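Local structure of polyketide biosynthesis cytochrome P450 PksS (Bacillus subtilis, 4YZR) at residues Glu26-Pro29 with Ile30-Phe33; Leu149-Ile152 with Val153-Leu157; Gly242-Thr245 with Thr246-Leu250; Arg388-Val391 with Phe392-Gly395. The protein is a haem-dependent cytochrome P450 monooxygenase that acts on dihydrobacillaene in the biosynthesis of the polyketide antibiotic bacillaene. All coordinates share one frame; numbering follows the deposited sequence.

Contact 1 of 4, residues Glu26-Pro29 with Ile30-Phe33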
loop_
_atom_site.group_PDB
_atom_site.type_symbol
_atom_site.label_atom_id
_atom_site.label_comp_id
_atom_site.label_asym_id
_atom_site.label_seq_id
_atom_site.Cartn_x
_atom_site.Cartn_y
_atom_site.Cartn_z
ATOM N N GLU A 26 -6.927 21.711 8.734
ATOM C CA GLU A 26 -7.023 22.924 9.605
ATOM C C GLU A 26 -8.138 23.810 9.181
ATOM O O GLU A 26 -8.740 24.397 10.081
ATOM C CB GLU A 26 -5.751 23.645 9.475
ATOM C CG GLU A 26 -4.539 22.954 10.047
ATOM C CD GLU A 26 -3.212 23.586 9.609
ATOM O OE1 GLU A 26 -3.184 24.405 8.645
ATOM O OE2 GLU A 26 -2.150 23.232 10.183
ATOM N N GLU A 27 -8.474 23.915 7.906
ATOM C CA GLU A 27 -9.414 24.969 7.371
ATOM C C GLU A 27 -10.762 24.498 6.977
ATOM O O GLU A 27 -11.754 25.189 7.189
ATOM C CB GLU A 27 -8.808 25.714 6.217
ATOM C CG GLU A 27 -7.503 26.395 6.575
ATOM C CD GLU A 27 -6.928 27.183 5.450
ATOM O OE1 GLU A 27 -7.653 27.465 4.455
ATOM O OE2 GLU A 27 -5.714 27.497 5.552
ATOM N N GLU A 28 -10.888 23.288 6.433
ATOM C CA GLU A 28 -12.095 22.790 5.939
ATOM C C GLU A 28 -11.998 21.240 5.966
ATOM O O GLU A 28 -11.925 20.582 4.930
ATOM C CB GLU A 28 -12.360 23.284 4.550
ATOM C CG GLU A 28 -13.789 23.140 4.101
ATOM C CD GLU A 28 -14.063 23.732 2.699
ATOM O OE1 GLU A 28 -13.310 24.612 2.220
ATOM O OE2 GLU A 28 -15.003 23.255 2.089
ATOM N N PRO A 29 -12.110 20.737 7.193
ATOM C CA PRO A 29 -11.826 19.294 7.383
ATOM C C PRO A 29 -12.848 18.364 6.839
ATOM O O PRO A 29 -12.569 17.124 6.732
ATOM C CB PRO A 29 -11.609 19.216 8.894
ATOM C CG PRO A 29 -12.467 20.319 9.487
ATOM C CD PRO A 29 -12.243 21.443 8.505
ATOM N N ILE A 30 -14.064 18.787 6.485
ATOM C CA ILE A 30 -15.034 17.988 5.819
ATOM C C ILE A 30 -15.421 18.779 4.584
ATOM O O ILE A 30 -16.130 19.836 4.727
ATOM C CB ILE A 30 -16.242 17.713 6.700
ATOM C CG1 ILE A 30 -15.774 16.985 7.945
ATOM C CG2 ILE A 30 -17.338 16.948 5.943
ATOM C CD1 ILE A 30 -16.901 16.972 8.916
ATOM N N HIS A 31 -15.021 18.328 3.427
ATOM C CA HIS A 31 -15.051 19.197 2.219
ATOM C C HIS A 31 -15.635 18.513 1.122
ATOM O O HIS A 31 -15.161 17.448 0.625
ATOM C CB HIS A 31 -13.603 19.593 1.932
ATOM C CG HIS A 31 -13.419 20.262 0.600
ATOM N ND1 HIS A 31 -13.805 21.576 0.367
ATOM C CD2 HIS A 31 -12.933 19.818 -0.569
ATOM C CE1 HIS A 31 -13.615 21.876 -0.904
ATOM N NE2 HIS A 31 -13.042 20.862 -1.500
ATOM N N ARG A 32 -16.706 19.085 0.500
ATOM C CA ARG A 32 -17.306 18.537 -0.643
ATOM C C ARG A 32 -16.566 18.901 -1.942
ATOM O O ARG A 32 -16.196 20.075 -2.093
ATOM C CB ARG A 32 -18.760 19.025 -0.746
ATOM C CG ARG A 32 -19.509 18.305 -1.828
ATOM C CD ARG A 32 -21.001 18.674 -1.933
ATOM N NE ARG A 32 -21.738 17.815 -2.897
ATOM C CZ ARG A 32 -21.790 18.009 -4.228
ATOM N NH1 ARG A 32 -21.130 19.003 -4.799
ATOM N NH2 ARG A 32 -22.514 17.246 -5.005
ATOM N N PHE A 33 -16.320 17.981 -2.819
ATOM C CA PHE A 33 -15.660 18.278 -4.114
ATOM C C PHE A 33 -16.205 17.345 -5.133
ATOM O O PHE A 33 -17.064 16.522 -4.871
ATOM C CB PHE A 33 -14.128 18.207 -3.972
ATOM C CG PHE A 33 -13.536 16.779 -3.806
ATOM C CD1 PHE A 33 -13.600 16.090 -2.571
ATOM C CD2 PHE A 33 -12.975 16.098 -4.871
ATOM C CE1 PHE A 33 -13.059 14.816 -2.452
ATOM C CE2 PHE A 33 -12.422 14.860 -4.744
ATOM C CZ PHE A 33 -12.504 14.217 -3.523
HETATM O O HOH W 1 -17.940 21.472 1.562
#
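Glu28 and His31 meet through one short hydrogen bond, His31 ND1 donating to Glu28 OE2 at 2.7 Å. The bond is nearly straight, with an N-H...O angle of 171°, and the oxygen lies in the plane of the imidazole, at its edge. Seen from the carboxylate the approach is different: ND1 comes in above the plane of the group, and the two planes are nearly perpendicular. The reach depends on an extended glutamate, whose CG lies trans to its own backbone N (chi1 -163°); His31 CG is likewise trans (chi1 169°), which carries ND1 back to the glutamate. The other ring nitrogen, NE2, accepts from the backbone N-H of Phe6, so the ring is probably neutral, with its proton on ND1 and that N-H polarised by the carboxylate. Together the two bonds fix the ring's rotation. A water bound by Arg32 N at 2.9 Å also lies near Glu28 OE2, but its bond to that oxygen is weak. Glu28 is the first residue to leave helical geometry, and Pro29, with no N-H to offer, suits the turn. The contact ties the end of helix 17-27 to the start of strand 30-35, an outermost strand of a three-stranded mixed sheet. That strand runs antiparallel to strand 42-47, on whose Trp45 Ile30 packs, while the His31 ring meets Phe24 of the preceding helix.

Contact 2 of 4, residues Leu149-Ile152 with Val153-Leu157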
loop_
_atom_site.group_PDB
_atom_site.type_symbol
_atom_site.label_atom_id
_atom_site.label_comp_id
_atom_site.label_asym_id
_atom_site.label_seq_id
_atom_site.Cartn_x
_atom_site.Cartn_y
_atom_site.Cartn_z
ATOM N N LEU A 149 12.908 -5.636 -4.215
ATOM C CA LEU A 149 12.774 -6.477 -3.037
ATOM C C LEU A 149 11.336 -6.969 -2.876
ATOM O O LEU A 149 11.106 -8.199 -2.827
ATOM C CB LEU A 149 13.358 -5.876 -1.795
ATOM C CG LEU A 149 13.270 -6.723 -0.535
ATOM C CD1 LEU A 149 14.485 -6.562 0.442
ATOM C CD2 LEU A 149 12.002 -6.627 0.225
ATOM N N PRO A 150 10.315 -6.102 -2.893
ATOM C CA PRO A 150 8.925 -6.583 -2.712
ATOM C C PRO A 150 8.541 -7.482 -3.850
ATOM O O PRO A 150 7.724 -8.419 -3.650
ATOM C CB PRO A 150 8.138 -5.327 -2.605
ATOM C CG PRO A 150 9.139 -4.288 -2.081
ATOM C CD PRO A 150 10.383 -4.621 -2.838
ATOM N N PHE A 151 8.988 -7.194 -5.066
ATOM C CA PHE A 151 8.681 -8.064 -6.209
ATOM C C PHE A 151 9.218 -9.446 -6.034
ATOM O O PHE A 151 8.478 -10.433 -6.330
ATOM C CB PHE A 151 9.175 -7.428 -7.508
ATOM C CG PHE A 151 8.885 -8.284 -8.746
ATOM C CD1 PHE A 151 7.678 -8.182 -9.343
ATOM C CD2 PHE A 151 9.775 -9.192 -9.146
ATOM C CE1 PHE A 151 7.425 -9.069 -10.458
ATOM C CE2 PHE A 151 9.538 -9.986 -10.225
ATOM C CZ PHE A 151 8.370 -9.940 -10.812
ATOM N N ILE A 152 10.431 -9.594 -5.579
ATOM C CA ILE A 152 10.975 -10.930 -5.389
ATOM C C ILE A 152 10.252 -11.641 -4.225
ATOM O O ILE A 152 9.963 -12.822 -4.300
ATOM C CB ILE A 152 12.501 -10.915 -5.183
ATOM C CG1 ILE A 152 13.175 -10.226 -6.434
ATOM C CG2 ILE A 152 13.046 -12.336 -4.964
ATOM C CD1 ILE A 152 14.595 -9.859 -6.166
ATOM N N VAL A 153 9.963 -10.907 -3.151
ATOM C CA VAL A 153 9.199 -11.494 -2.065
ATOM C C VAL A 153 7.879 -12.021 -2.505
ATOM O O VAL A 153 7.486 -13.176 -2.214
ATOM C CB VAL A 153 9.040 -10.452 -0.930
ATOM C CG1 VAL A 153 8.028 -11.073 0.099
ATOM C CG2 VAL A 153 10.407 -10.189 -0.303
ATOM N N ILE A 154 7.116 -11.244 -3.254
ATOM C CA ILE A 154 5.819 -11.675 -3.783
ATOM C C ILE A 154 5.982 -12.828 -4.712
ATOM O O ILE A 154 5.141 -13.766 -4.692
ATOM C CB ILE A 154 5.035 -10.528 -4.512
ATOM C CG1 ILE A 154 4.338 -9.750 -3.532
ATOM C CG2 ILE A 154 4.066 -11.037 -5.640
ATOM C CD1 ILE A 154 3.162 -10.535 -2.929
ATOM N N SER A 155 6.902 -12.771 -5.571
ATOM C CA SER A 155 7.196 -13.908 -6.499
ATOM C C SER A 155 7.483 -15.138 -5.755
ATOM O O SER A 155 6.926 -16.203 -6.102
ATOM C CB SER A 155 8.355 -13.605 -7.419
ATOM O OG SER A 155 8.045 -12.526 -8.309
ATOM N N GLU A 156 8.340 -15.121 -4.800
ATOM C CA GLU A 156 8.622 -16.324 -3.973
ATOM C C GLU A 156 7.400 -16.762 -3.254
ATOM O O GLU A 156 7.101 -17.989 -3.207
ATOM C CB GLU A 156 9.772 -16.053 -3.016
ATOM C CG GLU A 156 11.143 -15.905 -3.616
ATOM C CD GLU A 156 12.287 -15.859 -2.617
ATOM O OE1 GLU A 156 12.043 -15.945 -1.454
ATOM O OE2 GLU A 156 13.459 -15.840 -3.065
ATOM N N LEU A 157 6.644 -15.828 -2.674
ATOM C CA LEU A 157 5.481 -16.240 -1.881
ATOM C C LEU A 157 4.425 -16.915 -2.742
ATOM O O LEU A 157 3.801 -17.902 -2.316
ATOM C CB LEU A 157 4.917 -14.979 -1.216
ATOM C CG LEU A 157 3.671 -15.181 -0.365
ATOM C CD1 LEU A 157 3.946 -16.067 0.795
ATOM C CD2 LEU A 157 3.153 -13.872 0.116
#
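Leu149 to Leu157 form one regular alpha-helical run, in which Val153 N, Ile154 N, Ser155 N and Glu156 N each bond to the carbonyl oxygen four residues earlier, Glu156 N to Ile152 O at 2.9 Å being an example. Ser155 adds a side-chain bond to this ladder. Its OG lies beside its own backbone N (chi1 -65°), which turns the hydroxyl back to donate to Phe151 O at 2.9 Å. Phe151 O thus accepts two bonds, from Ser155 N and Ser155 OG, which arrive from opposite faces of the carbonyl plane. The same hydroxyl sits over one face of the Phe151 ring, nearer its rim than its centre, with Phe151 CE2 and Ser155 OG 3.5 Å apart. On another side of the helix Leu149 and Val153 run alongside each other, Leu149 CD2 touching Val153 CG2 at 3.9 Å; both also pack against helix 119-133. Ile152 and Glu156 likewise lie side by side, Ile152 CG2 4.0 Å from Glu156 OE2. The ring of Pro150 packs on Thr246, Val247 and Leu250 of helix 228-259. The side chain of Ile154 comes within about 4 Å of the haem, so this helix helps to enclose the cofactor. A small serine suits its place under the aromatic ring: the hydroxyl spends its donor on Phe151 O, and a polar group can be buried among apolar side chains on the buried side of this helix.

Contact 3 of 4, residues Gly242-Thr245 with Thr246-Leu250. With HEM (protoporphyrin IX containing Fe), chain C.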
loop_
_atom_site.group_PDB
_atom_site.type_symbol
_atom_site.label_atom_id
_atom_site.label_comp_id
_atom_site.label_asym_id
_atom_site.label_seq_id
_atom_site.Cartn_x
_atom_site.Cartn_y
_atom_site.Cartn_z
ATOM N N GLY A 242 1.265 -6.207 -2.600
ATOM C CA GLY A 242 2.614 -6.565 -2.366
ATOM C C GLY A 242 3.669 -5.895 -3.169
ATOM O O GLY A 242 4.888 -6.004 -2.904
ATOM N N LEU A 243 3.247 -5.234 -4.222
ATOM C CA LEU A 243 4.080 -4.553 -5.141
ATOM C C LEU A 243 4.311 -3.041 -4.970
ATOM O O LEU A 243 5.403 -2.634 -4.535
ATOM C CB LEU A 243 3.760 -4.905 -6.575
ATOM C CG LEU A 243 3.974 -6.391 -6.875
ATOM C CD1 LEU A 243 3.667 -6.718 -8.312
ATOM C CD2 LEU A 243 5.413 -6.887 -6.502
ATOM N N GLU A 244 3.364 -2.183 -5.272
ATOM C CA GLU A 244 3.720 -0.758 -5.532
ATOM C C GLU A 244 3.648 -0.152 -4.129
ATOM O O GLU A 244 4.506 0.667 -3.760
ATOM C CB GLU A 244 2.793 -0.063 -6.521
ATOM C CG GLU A 244 2.972 1.456 -6.647
ATOM C CD GLU A 244 2.158 2.023 -7.806
ATOM O OE1 GLU A 244 2.331 3.237 -8.047
ATOM O OE2 GLU A 244 1.299 1.348 -8.380
ATOM N N THR A 245 2.684 -0.459 -3.325
ATOM C CA THR A 245 2.534 0.218 -2.071
ATOM C C THR A 245 3.655 -0.178 -1.058
ATOM O O THR A 245 4.237 0.664 -0.358
ATOM C CB THR A 245 1.088 0.102 -1.569
ATOM O OG1 THR A 245 0.698 -1.284 -1.547
ATOM C CG2 THR A 245 0.289 0.886 -2.408
ATOM N N THR A 246 4.069 -1.452 -1.099
ATOM C CA THR A 246 5.198 -1.883 -0.263
ATOM C C THR A 246 6.505 -1.286 -0.766
ATOM O O THR A 246 7.307 -0.849 0.018
ATOM C CB THR A 246 5.228 -3.450 -0.341
ATOM O OG1 THR A 246 3.943 -3.974 0.133
ATOM C CG2 THR A 246 6.212 -3.971 0.542
ATOM N N VAL A 247 6.682 -1.248 -2.098
ATOM C CA VAL A 247 7.792 -0.507 -2.697
ATOM C C VAL A 247 7.830 0.885 -2.155
ATOM O O VAL A 247 8.932 1.414 -1.854
ATOM C CB VAL A 247 7.626 -0.543 -4.238
ATOM C CG1 VAL A 247 8.635 0.377 -4.903
ATOM C CG2 VAL A 247 7.814 -1.972 -4.750
ATOM N N ASN A 248 6.693 1.565 -2.062
ATOM C CA ASN A 248 6.664 2.947 -1.617
ATOM C C ASN A 248 7.027 3.036 -0.147
ATOM O O ASN A 248 7.644 4.059 0.223
ATOM C CB ASN A 248 5.347 3.598 -1.966
ATOM C CG ASN A 248 5.198 3.818 -3.426
ATOM O OD1 ASN A 248 6.278 3.907 -4.076
ATOM N ND2 ASN A 248 4.039 3.893 -3.900
ATOM N N LEU A 249 6.642 2.127 0.697
ATOM C CA LEU A 249 7.164 2.182 2.058
ATOM C C LEU A 249 8.690 2.233 2.026
ATOM O O LEU A 249 9.357 3.003 2.733
ATOM C CB LEU A 249 6.688 1.027 2.924
ATOM C CG LEU A 249 7.308 0.890 4.315
ATOM C CD1 LEU A 249 7.114 2.127 5.193
ATOM C CD2 LEU A 249 6.799 -0.331 5.055
ATOM N N LEU A 250 9.284 1.291 1.273
ATOM C CA LEU A 250 10.743 1.225 1.286
ATOM C C LEU A 250 11.343 2.425 0.693
ATOM O O LEU A 250 12.372 2.937 1.192
ATOM C CB LEU A 250 11.187 -0.009 0.540
ATOM C CG LEU A 250 10.775 -1.353 1.096
ATOM C CD1 LEU A 250 11.316 -2.552 0.358
ATOM C CD2 LEU A 250 10.937 -1.501 2.572
HETATM C CHA HEM C . -5.900 -3.284 2.784
HETATM C CHB HEM C . -2.182 -0.236 3.262
HETATM C CHC HEM C . 0.882 -3.806 2.034
HETATM C CHD HEM C . -2.856 -6.751 1.422
HETATM C C1A HEM C . -5.170 -2.140 3.000
HETATM C C2A HEM C . -5.656 -0.826 3.446
HETATM C C3A HEM C . -4.641 -0.001 3.508
HETATM C C4A HEM C . -3.432 -0.771 3.204
HETATM C CMA HEM C . -4.672 1.448 3.791
HETATM C CAA HEM C . -7.137 -0.474 3.630
HETATM C CBA HEM C . -7.750 0.048 2.412
HETATM C CGA HEM C . -9.270 0.507 2.478
HETATM O O1A HEM C . -9.649 1.099 1.409
HETATM O O2A HEM C . -9.792 0.287 3.506
HETATM C C1B HEM C . -1.020 -0.941 2.957
HETATM C C2B HEM C . 0.314 -0.448 3.050
HETATM C C3B HEM C . 1.204 -1.412 2.711
HETATM C C4B HEM C . 0.378 -2.578 2.394
HETATM C CMB HEM C . 0.596 0.921 3.469
HETATM C CAB HEM C . 2.654 -1.425 2.628
HETATM C CBB HEM C . 3.372 -0.565 3.259
HETATM C C1C HEM C . 0.185 -4.959 1.786
HETATM C C2C HEM C . 0.676 -6.223 1.401
HETATM C C3C HEM C . -0.403 -7.090 1.221
HETATM C C4C HEM C . -1.569 -6.302 1.465
HETATM C CMC HEM C . 2.152 -6.520 1.391
HETATM C CAC HEM C . -0.398 -8.492 0.838
HETATM C CBC HEM C . 0.524 -9.038 0.132
HETATM C C1D HEM C . -4.026 -6.092 1.714
HETATM C C2D HEM C . -5.347 -6.655 1.571
HETATM C C3D HEM C . -6.200 -5.671 1.983
HETATM C C4D HEM C . -5.396 -4.500 2.386
HETATM C CMD HEM C . -5.696 -8.067 1.158
HETATM C CAD HEM C . -7.702 -5.737 2.082
HETATM C CBD HEM C . -8.172 -6.215 3.420
HETATM C CGD HEM C . -9.713 -6.418 3.564
HETATM O O1D HEM C . -10.412 -5.856 2.713
HETATM O O2D HEM C . -10.081 -7.077 4.555
HETATM N NA HEM C . -3.814 -2.059 2.964
HETATM N NB HEM C . -0.930 -2.267 2.598
HETATM N NC HEM C . -1.180 -5.035 1.841
HETATM N ND HEM C . -4.057 -4.798 2.175
HETATM FE FE HEM C . -2.504 -3.569 2.458
HETATM O O HOH W 2 3.281 5.264 -6.558
#
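This is an intrahelical contact in the middle of helix 228-259, the long central helix of the P450 fold, where it passes over the haem. The backbone carries it: Asn248 N bonds to Glu244 O at 2.9 Å and Leu249 N to Thr245 O at 3.0 Å, while the chain at 242-245 opens into a wider pi-type turn. Gly242, without a side chain, lets the helix come close to the porphyrin, its CA lying 3.8 Å from the haem methyl CMC. Thr246 OG1 is nearer still, 3.4 Å from CMC, and it bonds back to Ala241 O, so that the hydroxyl is satisfied within the helix while the same oxygen touches the haem methyl. In P450s this helix is characteristically distorted near the haem, often around a threonine in an (A/G)GX(D/E)T(T/S) sequence, and the Ala241-Gly242-Leu243-Glu244-Thr245-Thr246 run matches that signature. The first threonine of the motif is commonly linked to oxygen activation, consistent with Thr245 lying on the distal side, against the bound histidine. In the conformer described, its OG1 has a weak bond to Ala241 O. Farther along, Leu249 CB meets the vinyl carbon CBB of the haem at 3.7 Å, an apolar contact suited to leucine. On another side of the helix Glu244 and Asn248 extend side by side, their carboxylate and amide planes 69° apart. One water joins them, donating to Glu244 OE1 at 2.7 Å and accepting from Asn248 ND2 at 3.1 Å; Glu244 OE1 also forms a long, weak ion pair with Arg388.

Contact 4 of 4, residues Arg388-Val391 with Phe392-Gly395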
loop_
_atom_site.group_PDB
_atom_site.type_symbol
_atom_site.label_atom_id
_atom_site.label_comp_id
_atom_site.label_asym_id
_atom_site.label_seq_id
_atom_site.Cartn_x
_atom_site.Cartn_y
_atom_site.Cartn_z
ATOM N N ARG A 388 5.917 9.812 -8.658
ATOM C CA ARG A 388 4.991 9.266 -9.651
ATOM C C ARG A 388 3.654 9.997 -9.571
ATOM O O ARG A 388 3.272 10.553 -8.550
ATOM C CB ARG A 388 4.739 7.820 -9.377
ATOM C CG ARG A 388 6.031 7.031 -9.603
ATOM C CD ARG A 388 5.924 5.601 -9.178
ATOM N NE ARG A 388 5.143 4.786 -10.093
ATOM C CZ ARG A 388 5.030 3.462 -9.963
ATOM N NH1 ARG A 388 5.556 2.803 -8.924
ATOM N NH2 ARG A 388 4.318 2.792 -10.850
ATOM N N LYS A 389 2.934 10.101 -10.698
ATOM C CA LYS A 389 1.625 10.631 -10.746
ATOM C C LYS A 389 0.676 9.559 -10.288
ATOM O O LYS A 389 0.448 8.600 -10.957
ATOM C CB LYS A 389 1.339 11.020 -12.169
ATOM C CG LYS A 389 -0.014 11.745 -12.386
ATOM C CD LYS A 389 -0.352 11.942 -13.905
ATOM C CE LYS A 389 -1.730 12.566 -14.126
ATOM N NZ LYS A 389 -2.028 13.725 -13.223
ATOM N N ASN A 390 0.167 9.714 -9.134
ATOM C CA ASN A 390 -0.839 8.797 -8.557
ATOM C C ASN A 390 -1.439 9.572 -7.417
ATOM O O ASN A 390 -0.604 9.901 -6.511
ATOM C CB ASN A 390 -0.216 7.465 -8.114
ATOM C CG ASN A 390 -1.260 6.399 -7.735
ATOM O OD1 ASN A 390 -2.240 6.641 -7.025
ATOM N ND2 ASN A 390 -1.075 5.229 -8.304
ATOM N N VAL A 391 -2.744 9.705 -7.411
ATOM C CA VAL A 391 -3.536 10.443 -6.419
ATOM C C VAL A 391 -3.409 9.725 -5.015
ATOM O O VAL A 391 -3.382 10.424 -3.992
ATOM C CB VAL A 391 -5.122 10.392 -6.839
ATOM C CG1 VAL A 391 -6.048 10.813 -5.733
ATOM C CG2 VAL A 391 -5.436 11.124 -8.136
ATOM N N PHE A 392 -3.536 8.426 -5.024
ATOM C CA PHE A 392 -3.759 7.662 -3.814
ATOM C C PHE A 392 -2.482 7.146 -3.301
ATOM O O PHE A 392 -2.360 7.007 -2.046
ATOM C CB PHE A 392 -4.742 6.533 -4.097
ATOM C CG PHE A 392 -6.088 7.005 -4.545
ATOM C CD1 PHE A 392 -7.009 7.520 -3.629
ATOM C CD2 PHE A 392 -6.408 7.016 -5.837
ATOM C CE1 PHE A 392 -8.249 7.966 -4.050
ATOM C CE2 PHE A 392 -7.665 7.479 -6.287
ATOM C CZ PHE A 392 -8.524 7.981 -5.371
ATOM N N LEU A 393 -1.587 6.691 -4.119
ATOM C CA LEU A 393 -0.315 6.069 -3.724
ATOM C C LEU A 393 0.848 7.012 -3.887
ATOM O O LEU A 393 1.229 7.288 -5.115
ATOM C CB LEU A 393 -0.101 4.844 -4.549
ATOM C CG LEU A 393 -1.256 3.853 -4.719
ATOM C CD1 LEU A 393 -0.898 2.651 -5.636
ATOM C CD2 LEU A 393 -1.771 3.459 -3.347
ATOM N N ARG A 394 1.503 7.415 -2.847
ATOM C CA ARG A 394 2.555 8.413 -2.859
ATOM C C ARG A 394 3.871 7.712 -2.982
ATOM O O ARG A 394 4.371 7.150 -2.019
ATOM C CB ARG A 394 2.438 9.299 -1.666
ATOM C CG ARG A 394 3.390 10.467 -1.584
ATOM C CD ARG A 394 3.348 11.284 -2.816
ATOM N NE ARG A 394 4.128 12.482 -2.671
ATOM C CZ ARG A 394 4.187 13.442 -3.624
ATOM N NH1 ARG A 394 3.476 13.303 -4.730
ATOM N NH2 ARG A 394 4.909 14.517 -3.376
ATOM N N GLY A 395 4.455 7.734 -4.165
ATOM C CA GLY A 395 5.645 6.940 -4.464
ATOM C C GLY A 395 6.636 7.643 -5.378
ATOM O O GLY A 395 6.242 8.366 -6.277
HETATM O O HOH W 3 2.912 9.762 -6.011
#
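Val391 lays its CG1 methyl over the middle of the Phe392 ring, 3.6 Å from the ring centroid and 7° off the ring normal, a CH-pi contact between side chains that point the same way. The valine puts that methyl trans to its backbone N (chi1 166°), while the phenylalanine folds its ring back beside its own N, bringing face and methyl together. Asn390 organises the turn itself. Its OD1 accepts from two successive backbone groups, Phe392 N and Leu393 N, both at 3.0 Å. The donors use it differently: Phe392 N lies in the plane of the amide carbonyl with a bent N-H...O angle of 143°, whereas Leu393 N stands above that plane on a straighter bond. The bond to the N-H two residues on makes an Asx turn, here with a second bond to the N-H three residues on, and suits a side chain short enough to curl back on its own main chain. Beyond the turn the two arms run back nearly antiparallel, and Arg388 N bonds to Gly395 O at 2.8 Å. A water adds a link beside that direct bond, donating to Arg388 O and Leu393 O and accepting from Gly395 N. The hairpin-like loop falls between strands 377-378 and 400-402. Asn390 and Leu393 rest against Glu244 of helix 228-259; Leu393 also touches Thr245, its side chain about 6 Å from the bound histidine and 8 Å from the haem.

The four contacts come in series along the chain and lie within one P450 domain. Contact 3, its centre about 6 Å from that of the chain, is central: helix 148-158 of contact 2 and the loop of contact 4 each touch it, with centres about 11 Å away. Pro150 and Phe151 pack against it from contact 2, while Leu393 and Gly395 approach from contact 4. Contacts 2 and 4 do not meet, their nearest atoms being about 10 Å apart. Contact 1 is peripheral, at the turn into the mixed sheet, its centre about 29 Å from that of contact 3. Contacts 2 and 4 thus pack against the central helix that carries contact 3, and the three cluster near the haem.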